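Long-range contacts in protein-glutamine gamma-glutamyltransferase (Pagrus major, PDB 1G0D), which catalyses the calcium-dependent cross-linking of peptide-bound glutamine to primary amines such as protein lysines, and probably also binds GTP: residues F607-P612 with G637-S642; V613-G618 with F665-L670. One frame throughout, in Å; residues are numbered along the deposited sequence.

Contact 1. Residues F607-P612 with G637-S642; sequences FTNPLP and GAVAPS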
loop_
_atom_site.group_PDB
_atom_site.type_symbol
_atom_site.label_atom_id
_atom_site.label_comp_id
_atom_site.label_asym_id
_atom_site.label_seq_id
_atom_site.Cartn_x
_atom_site.Cartn_y
_atom_site.Cartn_z
ATOM N N PHE A 607 4.269 -27.967 3.012
ATOM C CA PHE A 607 5.676 -27.549 3.085
ATOM C C PHE A 607 6.457 -28.469 4.016
ATOM O O PHE A 607 5.897 -29.368 4.624
ATOM C CB PHE A 607 5.812 -26.048 3.490
ATOM C CG PHE A 607 5.886 -25.781 4.985
ATOM C CD1 PHE A 607 7.108 -25.508 5.594
ATOM C CD2 PHE A 607 4.725 -25.714 5.761
ATOM C CE1 PHE A 607 7.180 -25.169 6.947
ATOM C CE2 PHE A 607 4.782 -25.376 7.115
ATOM C CZ PHE A 607 6.023 -25.101 7.705
ATOM N N THR A 608 7.764 -28.264 4.084
ATOM C CA THR A 608 8.615 -29.073 4.940
ATOM C C THR A 608 9.332 -28.214 5.961
ATOM O O THR A 608 10.018 -27.277 5.606
ATOM C CB THR A 608 9.689 -29.825 4.120
ATOM O OG1 THR A 608 9.078 -30.869 3.353
ATOM C CG2 THR A 608 10.710 -30.449 5.042
ATOM N N ASN A 609 9.168 -28.538 7.231
ATOM C CA ASN A 609 9.841 -27.822 8.302
ATOM C C ASN A 609 11.362 -27.759 8.051
ATOM O O ASN A 609 12.033 -28.778 8.048
ATOM C CB ASN A 609 9.571 -28.557 9.603
ATOM C CG ASN A 609 10.134 -27.854 10.795
ATOM O OD1 ASN A 609 10.749 -26.798 10.667
ATOM N ND2 ASN A 609 9.929 -28.436 11.976
ATOM N N PRO A 610 11.918 -26.563 7.803
ATOM C CA PRO A 610 13.364 -26.443 7.562
ATOM C C PRO A 610 14.105 -26.293 8.909
ATOM O O PRO A 610 15.340 -26.221 8.980
ATOM C CB PRO A 610 13.472 -25.171 6.734
ATOM C CG PRO A 610 12.427 -24.310 7.327
ATOM C CD PRO A 610 11.267 -25.247 7.720
ATOM N N LEU A 611 13.314 -26.227 9.974
ATOM C CA LEU A 611 13.824 -26.078 11.319
ATOM C C LEU A 611 14.014 -27.429 12.014
ATOM O O LEU A 611 13.156 -28.309 11.966
ATOM C CB LEU A 611 12.850 -25.219 12.123
ATOM C CG LEU A 611 13.219 -23.768 12.364
ATOM C CD1 LEU A 611 13.665 -23.120 11.099
ATOM C CD2 LEU A 611 12.029 -23.082 12.988
ATOM N N PRO A 612 15.160 -27.608 12.667
ATOM C CA PRO A 612 15.411 -28.862 13.368
ATOM C C PRO A 612 14.711 -28.767 14.730
ATOM O O PRO A 612 15.185 -29.283 15.735
ATOM C CB PRO A 612 16.929 -28.894 13.491
ATOM C CG PRO A 612 17.314 -27.428 13.571
ATOM C CD PRO A 612 16.279 -26.657 12.795
ATOM N N GLY A 637 -1.527 -30.728 16.175
ATOM C CA GLY A 637 -0.296 -31.370 16.580
ATOM C C GLY A 637 0.852 -30.396 16.402
ATOM O O GLY A 637 0.647 -29.184 16.414
ATOM N N ALA A 638 2.064 -30.915 16.250
ATOM C CA ALA A 638 3.229 -30.068 16.072
ATOM C C ALA A 638 4.038 -30.691 14.960
ATOM O O ALA A 638 4.213 -31.910 14.885
ATOM C CB ALA A 638 4.051 -29.978 17.356
ATOM N N VAL A 639 4.512 -29.845 14.063
ATOM C CA VAL A 639 5.254 -30.342 12.936
ATOM C C VAL A 639 6.630 -30.725 13.412
ATOM O O VAL A 639 7.340 -29.916 13.997
ATOM C CB VAL A 639 5.273 -29.265 11.781
ATOM C CG1 VAL A 639 6.091 -29.763 10.582
ATOM C CG2 VAL A 639 3.833 -28.963 11.354
ATOM N N ALA A 640 6.995 -31.978 13.193
ATOM C CA ALA A 640 8.308 -32.426 13.621
ATOM C C ALA A 640 9.437 -31.729 12.892
ATOM O O ALA A 640 9.268 -31.236 11.774
ATOM C CB ALA A 640 8.448 -33.932 13.445
ATOM N N PRO A 641 10.619 -31.678 13.528
ATOM C CA PRO A 641 11.772 -31.033 12.902
ATOM C C PRO A 641 11.952 -31.635 11.514
ATOM O O PRO A 641 11.919 -32.841 11.361
ATOM C CB PRO A 641 12.926 -31.393 13.830
ATOM C CG PRO A 641 12.286 -31.684 15.136
ATOM C CD PRO A 641 10.936 -32.231 14.857
ATOM N N SER A 642 12.123 -30.800 10.501
ATOM C CA SER A 642 12.302 -31.292 9.134
ATOM C C SER A 642 11.135 -32.149 8.613
ATOM O O SER A 642 11.290 -32.901 7.648
ATOM C CB SER A 642 13.610 -32.086 9.027
ATOM O OG SER A 642 14.641 -31.459 9.762
#
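The amide nitrogen ND2 of Asn609 has two carbonyl partners: Ala640 O at 2.9 Å across the contact, and Val613 O just beyond its own segment. In the C-terminal immunoglobulin-like domain, this joins the turn leaving strand 601-608 to the loop that leads into strand 644-651. CG of Asn609 stands anti to the backbone N (chi1 -176°), and from there ND2 meets Ala640 O. The Ala640 bond is bent at the acceptor, with ND2 above the carbonyl plane. On the other branch, Asn609 OD1 takes the backbone N of Leu611 at 2.7 Å, an Asx turn that ties the side chain to its own loop. The same turn presents Leu611 O to Ser642 N, 3.1 Å away, giving the two loops a backbone link alongside the amide. An alanine in place of Asn609 would probably leave Ala640 O and Val613 O without this donor and Leu611 N without its acceptor, so that the turn could shift. Packing adds to these bonds: Pro641 CB lies against the backbone of Pro612, 3.3 Å from its C, and Val639 CG1 touches Asn609 CB at 3.8 Å.

Contact 2. Residues V613-G618 with F665-L670; sequences VPLKGG and FDSDRL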
loop_
_atom_site.group_PDB
_atom_site.type_symbol
_atom_site.label_atom_id
_atom_site.label_comp_id
_atom_site.label_asym_id
_atom_site.label_seq_id
_atom_site.Cartn_x
_atom_site.Cartn_y
_atom_site.Cartn_z
ATOM N N VAL A 613 13.568 -28.093 14.740
ATOM C CA VAL A 613 12.787 -27.898 15.948
ATOM C C VAL A 613 11.354 -28.152 15.569
ATOM O O VAL A 613 10.980 -27.966 14.428
ATOM C CB VAL A 613 12.825 -26.427 16.421
ATOM C CG1 VAL A 613 12.670 -26.358 17.911
ATOM C CG2 VAL A 613 14.107 -25.758 15.986
ATOM N N PRO A 614 10.529 -28.603 16.510
ATOM C CA PRO A 614 9.146 -28.810 16.087
ATOM C C PRO A 614 8.481 -27.414 16.129
ATOM O O PRO A 614 8.889 -26.575 16.931
ATOM C CB PRO A 614 8.590 -29.731 17.173
ATOM C CG PRO A 614 9.298 -29.256 18.413
ATOM C CD PRO A 614 10.723 -28.960 17.929
ATOM N N LEU A 615 7.496 -27.146 15.269
ATOM C CA LEU A 615 6.795 -25.858 15.307
ATOM C C LEU A 615 5.407 -26.200 15.759
ATOM O O LEU A 615 4.815 -27.173 15.318
ATOM C CB LEU A 615 6.705 -25.203 13.931
ATOM C CG LEU A 615 7.401 -25.852 12.727
ATOM C CD1 LEU A 615 6.856 -25.239 11.476
ATOM C CD2 LEU A 615 8.883 -25.624 12.802
ATOM N N LYS A 616 4.877 -25.438 16.676
ATOM C CA LYS A 616 3.543 -25.760 17.083
ATOM C C LYS A 616 2.756 -24.498 16.986
ATOM O O LYS A 616 3.319 -23.409 16.917
ATOM C CB LYS A 616 3.507 -26.338 18.499
ATOM C CG LYS A 616 4.553 -25.798 19.455
ATOM C CD LYS A 616 4.290 -26.317 20.879
ATOM C CE LYS A 616 5.596 -26.582 21.664
ATOM N NZ LYS A 616 6.494 -27.621 21.027
ATOM N N GLY A 617 1.444 -24.653 16.994
ATOM C CA GLY A 617 0.559 -23.517 16.841
ATOM C C GLY A 617 0.386 -23.221 15.361
ATOM O O GLY A 617 -0.058 -22.121 15.006
ATOM N N GLY A 618 0.738 -24.208 14.520
ATOM C CA GLY A 618 0.654 -24.078 13.074
ATOM C C GLY A 618 -0.740 -23.759 12.595
ATOM O O GLY A 618 -1.648 -24.538 12.833
ATOM N N PHE A 665 1.300 -18.944 6.660
ATOM C CA PHE A 665 1.522 -19.952 7.709
ATOM C C PHE A 665 2.349 -19.380 8.860
ATOM O O PHE A 665 3.443 -18.824 8.650
ATOM C CB PHE A 665 2.239 -21.215 7.177
ATOM C CG PHE A 665 2.658 -22.189 8.275
ATOM C CD1 PHE A 665 1.763 -23.140 8.778
ATOM C CD2 PHE A 665 3.928 -22.111 8.851
ATOM C CE1 PHE A 665 2.133 -23.990 9.850
ATOM C CE2 PHE A 665 4.294 -22.953 9.909
ATOM C CZ PHE A 665 3.398 -23.888 10.408
ATOM N N ASP A 666 1.817 -19.511 10.075
ATOM C CA ASP A 666 2.536 -19.062 11.264
ATOM C C ASP A 666 2.637 -20.164 12.318
ATOM O O ASP A 666 1.749 -21.019 12.456
ATOM C CB ASP A 666 1.907 -17.815 11.897
ATOM C CG ASP A 666 2.861 -17.120 12.876
ATOM O OD1 ASP A 666 2.385 -16.650 13.930
ATOM O OD2 ASP A 666 4.084 -17.045 12.592
ATOM N N SER A 667 3.733 -20.122 13.064
ATOM C CA SER A 667 3.985 -21.111 14.084
ATOM C C SER A 667 4.866 -20.404 15.075
ATOM O O SER A 667 5.324 -19.297 14.789
ATOM C CB SER A 667 4.749 -22.272 13.470
ATOM O OG SER A 667 5.979 -21.789 12.956
ATOM N N ASP A 668 5.115 -21.045 16.219
ATOM C CA ASP A 668 5.963 -20.464 17.268
ATOM C C ASP A 668 7.376 -20.167 16.779
ATOM O O ASP A 668 7.870 -19.057 16.963
ATOM C CB ASP A 668 6.045 -21.388 18.500
ATOM C CG ASP A 668 6.583 -22.769 18.170
ATOM O OD1 ASP A 668 6.901 -23.515 19.121
ATOM O OD2 ASP A 668 6.685 -23.119 16.973
ATOM N N ARG A 669 8.000 -21.145 16.131
ATOM C CA ARG A 669 9.347 -20.999 15.636
ATOM C C ARG A 669 9.480 -20.633 14.160
ATOM O O ARG A 669 10.551 -20.175 13.735
ATOM C CB ARG A 669 10.118 -22.278 15.924
ATOM C CG ARG A 669 9.991 -22.712 17.370
ATOM C CD ARG A 669 10.892 -21.892 18.282
ATOM N NE ARG A 669 12.149 -22.596 18.506
ATOM C CZ ARG A 669 13.231 -22.440 17.745
ATOM N NH1 ARG A 669 14.353 -23.125 18.009
ATOM N NH2 ARG A 669 13.196 -21.582 16.720
ATOM N N LEU A 670 8.425 -20.854 13.369
ATOM C CA LEU A 670 8.451 -20.497 11.933
ATOM C C LEU A 670 7.378 -19.476 11.653
ATOM O O LEU A 670 6.168 -19.774 11.736
ATOM C CB LEU A 670 8.192 -21.688 11.036
ATOM C CG LEU A 670 9.232 -22.016 9.964
ATOM C CD1 LEU A 670 8.520 -22.459 8.716
ATOM C CD2 LEU A 670 10.132 -20.869 9.687
HETATM O O HOH W 1 8.873 -25.255 19.710
#
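Asp668 and Lys616 are paired twice: Asp668 N donates to Lys616 O at 3.0 Å, nearly along the C=O axis, and Lys616 N returns a bond to Asp668 OD2, also at 3.0 Å. The pairing joins the short strand 615-616 to the turn after strand 659-666 in the immunoglobulin-like sandwich. OD2 accepts a second backbone hydrogen, from Arg669 N; the two donors reach it from opposite faces of the carboxylate. Asp668 OD1 instead takes a water at 2.7 Å, and that water also donates to Pro614 O. Lys616 NZ stays 4.5 Å from Asp668 OD1, beyond a salt bridge. Ser667 OG accepts from Leu670 N, an ST motif that closes the turn. The Arg669 side chain crosses Val613 at about a right angle; Val613 CG2 lies over one guanidinium face, 3.3 Å from Arg669 NH1, while NH2 bonds Tyr546 OH. Among the apolar groups, Leu615 CD1 meets Phe665 CE2 at the ring edge (3.8 Å) and packs on Leu670 CB. The Asp668 carboxylate is therefore satisfied by main-chain N-H groups and water, with no direct salt bridge to Lys616, whose charge could still stabilise it weakly from a distance.

Contacts 1 and 2 interlock along the chain, their segments alternating, and their centres lie about 8 Å apart. The join is direct: Val639 N of contact 1 lies 3.0 Å from Leu615 O of contact 2, a probable hydrogen bond between antiparallel strands 638-639 and 615-616. Leu611 CD2 also packs 3.3 Å from Arg669 O. Phe607 and Phe665, one from each sheet of the sandwich, bring their rings together with the planes at about 60°, so both contacts border one apolar core. Contact 1 is the closer of the two to an annotated site: the side chain of Leu611 is about 11 Å from that of Pro482, in a GTP site inferred by similarity; contact 2 lies away from the annotated sites.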